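Long-range contact in thiosulfate reductase (Thermus thermophilus, PDB 2VPZ), which probably reduces sulfur compounds such as thiosulfate or polysulfide, using a molybdenum-bearing pair of pterin guanine dinucleotides and a [4Fe-4S] cluster: residues G408-R413 with Y723-I728. Residues are numbered along the deposited sequence; the frame is centred on the assembly and turned at random.
Sequences GKFFAR and YKLDPI
Phe-410 sets CG between its backbone N and carbonyl carbon (chi1 44°), while Phe-411 holds CG anti to its backbone N (chi1 -177°); both CB atoms face residues 725-728, but both rings lead away from that segment. The CB of Phe-410 makes the nearest side-chain approach of that residue to residues 723-728, resting 3.4 Å from Pro-727 O and 3.7 Å from Asp-726 O. Leu-725 CD2 approaches its ring obliquely, 4.5 Å from Phe-410 CD2, a loose apolar touch beside which Leu-725 CD1 reaches Lys-409 O at 4.0 Å. Beyond these side chains the main chains are joined directly. Phe-411 N donates to Pro-727 O over 2.8 Å, with an N-H...O angle of 160° and the donor standing somewhat out of the carbonyl plane. Ala-412 N bonds in turn to Ile-728 O, whose position in the model is less certain. Thus a loop of the molybdopterin oxidoreductase region, following helix 341-354, is tied to the molybdopterin dinucleotide-binding region just beyond strand 724-725, which pairs antiparallel with strand 732-733. The accepting loop is shaped by an Asx turn: Asp-726 OD1 takes the N-H of Ile-728 at 3.1 Å, from above the carboxylate plane, while OD2 is held by Ser-729 and Thr-341. The turn uses the N-H of Ile-728 within 723-728, while the carbonyl of Pro-727 turns to Phe-411. Outside the pair, the Phe-411 ring packs on helix 594-600, whereas Ile-728, its CB directed away from residues 408-413, lies against Val-179 and Trp-183 of helix 168-184 and Tyr-342 of helix 341-354.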
loop_
_atom_site.group_PDB
_atom_site.type_symbol
_atom_site.label_atom_id
_atom_site.label_comp_id
_atom_site.label_asym_id
_atom_site.label_seq_id
_atom_site.Cartn_x
_atom_site.Cartn_y
_atom_site.Cartn_z
ATOM N N GLY A 408 -33.940 -51.305 14.014
ATOM C CA GLY A 408 -33.258 -51.475 15.268
ATOM C C GLY A 408 -31.813 -51.037 15.301
ATOM O O GLY A 408 -31.117 -51.182 16.318
ATOM N N LYS A 409 -31.324 -50.408 14.237
ATOM C CA LYS A 409 -29.904 -50.081 14.177
ATOM C C LYS A 409 -29.267 -48.917 14.969
ATOM O O LYS A 409 -28.080 -48.953 15.311
ATOM C CB LYS A 409 -29.470 -50.064 12.692
ATOM C CG LYS A 409 -29.489 -51.460 12.022
ATOM C CD LYS A 409 -29.486 -51.383 10.490
ATOM C CE LYS A 409 -30.406 -52.439 9.833
ATOM N NZ LYS A 409 -30.548 -52.273 8.338
ATOM N N PHE A 410 -30.078 -47.913 15.282
ATOM C CA PHE A 410 -29.669 -46.729 16.050
ATOM C C PHE A 410 -30.895 -46.266 16.884
ATOM O O PHE A 410 -32.000 -46.766 16.655
ATOM C CB PHE A 410 -29.154 -45.636 15.099
ATOM C CG PHE A 410 -29.996 -45.435 13.858
ATOM C CD1 PHE A 410 -31.050 -44.520 13.854
ATOM C CD2 PHE A 410 -29.740 -46.166 12.693
ATOM C CE1 PHE A 410 -31.844 -44.325 12.702
ATOM C CE2 PHE A 410 -30.525 -45.989 11.523
ATOM C CZ PHE A 410 -31.578 -45.067 11.530
ATOM N N PHE A 411 -30.724 -45.323 17.815
ATOM C CA PHE A 411 -31.814 -44.838 18.693
ATOM C C PHE A 411 -32.936 -44.016 18.052
ATOM O O PHE A 411 -34.129 -44.324 18.206
ATOM C CB PHE A 411 -31.257 -44.052 19.892
ATOM C CG PHE A 411 -32.318 -43.573 20.882
ATOM C CD1 PHE A 411 -32.639 -44.335 21.998
ATOM C CD2 PHE A 411 -32.998 -42.359 20.677
ATOM C CE1 PHE A 411 -33.623 -43.916 22.919
ATOM C CE2 PHE A 411 -33.994 -41.917 21.594
ATOM C CZ PHE A 411 -34.303 -42.707 22.718
ATOM N N ALA A 412 -32.543 -42.944 17.370
ATOM C CA ALA A 412 -33.456 -42.031 16.664
ATOM C C ALA A 412 -34.375 -42.745 15.651
ATOM O O ALA A 412 -34.101 -43.877 15.227
ATOM C CB ALA A 412 -32.672 -40.870 15.993
ATOM N N ARG A 413 -35.433 -42.045 15.252
ATOM C CA ARG A 413 -36.495 -42.509 14.359
ATOM C C ARG A 413 -36.461 -42.149 12.844
ATOM O O ARG A 413 -37.321 -42.597 12.074
ATOM C CB ARG A 413 -37.848 -42.050 14.967
ATOM C CG ARG A 413 -38.043 -40.500 15.067
ATOM C CD ARG A 413 -36.711 -39.655 15.306
ATOM N NE ARG A 413 -36.149 -39.721 16.678
ATOM C CZ ARG A 413 -35.658 -38.695 17.390
ATOM N NH1 ARG A 413 -35.627 -37.454 16.909
ATOM N NH2 ARG A 413 -35.187 -38.905 18.631
ATOM N N TYR A 723 -17.332 -46.460 7.156
ATOM C CA TYR A 723 -17.958 -45.325 7.871
ATOM C C TYR A 723 -18.340 -45.726 9.318
ATOM O O TYR A 723 -18.617 -46.898 9.558
ATOM C CB TYR A 723 -19.209 -44.812 7.141
ATOM C CG TYR A 723 -20.342 -45.804 7.000
ATOM C CD1 TYR A 723 -21.327 -45.940 8.001
ATOM C CD2 TYR A 723 -20.448 -46.618 5.867
ATOM C CE1 TYR A 723 -22.388 -46.860 7.871
ATOM C CE2 TYR A 723 -21.490 -47.543 5.713
ATOM C CZ TYR A 723 -22.465 -47.666 6.717
ATOM O OH TYR A 723 -23.507 -48.572 6.573
ATOM N N LYS A 724 -18.302 -44.797 10.281
ATOM C CA LYS A 724 -18.694 -45.112 11.671
ATOM C C LYS A 724 -20.153 -44.644 11.903
ATOM O O LYS A 724 -20.420 -43.443 11.929
ATOM C CB LYS A 724 -17.753 -44.478 12.728
ATOM C CG LYS A 724 -17.861 -45.086 14.181
ATOM C CD LYS A 724 -16.567 -44.961 15.016
ATOM C CE LYS A 724 -15.700 -46.227 14.917
ATOM N NZ LYS A 724 -14.217 -45.935 14.881
ATOM N N LEU A 725 -21.066 -45.615 12.032
ATOM C CA LEU A 725 -22.509 -45.381 12.287
ATOM C C LEU A 725 -22.750 -44.584 13.584
ATOM O O LEU A 725 -22.254 -44.967 14.646
ATOM C CB LEU A 725 -23.309 -46.717 12.424
ATOM C CG LEU A 725 -24.637 -46.971 11.672
ATOM C CD1 LEU A 725 -25.501 -48.056 12.372
ATOM C CD2 LEU A 725 -25.445 -45.667 11.555
ATOM N N ASP A 726 -23.466 -43.458 13.507
ATOM C CA ASP A 726 -23.812 -42.731 14.728
ATOM C C ASP A 726 -24.934 -43.604 15.351
ATOM O O ASP A 726 -25.985 -43.831 14.723
ATOM C CB ASP A 726 -24.350 -41.300 14.426
ATOM C CG ASP A 726 -24.693 -40.488 15.712
ATOM O OD1 ASP A 726 -24.595 -41.030 16.828
ATOM O OD2 ASP A 726 -25.067 -39.296 15.566
ATOM N N PRO A 727 -24.732 -44.114 16.590
ATOM C CA PRO A 727 -25.744 -44.940 17.265
ATOM C C PRO A 727 -27.016 -44.186 17.786
ATOM O O PRO A 727 -27.978 -44.813 18.228
ATOM C CB PRO A 727 -24.974 -45.632 18.390
ATOM C CG PRO A 727 -23.891 -44.603 18.763
ATOM C CD PRO A 727 -23.578 -43.871 17.456
ATOM N N ILE A 728 -26.982 -42.855 17.723
ATOM C CA ILE A 728 -28.051 -41.945 18.184
ATOM C C ILE A 728 -28.974 -41.324 17.068
ATOM O O ILE A 728 -30.207 -41.338 17.193
ATOM C CB ILE A 728 -27.468 -40.715 19.036
ATOM C CG1 ILE A 728 -26.951 -41.140 20.417
ATOM C CG2 ILE A 728 -28.538 -39.619 19.182
ATOM C CD1 ILE A 728 -26.857 -39.971 21.450
#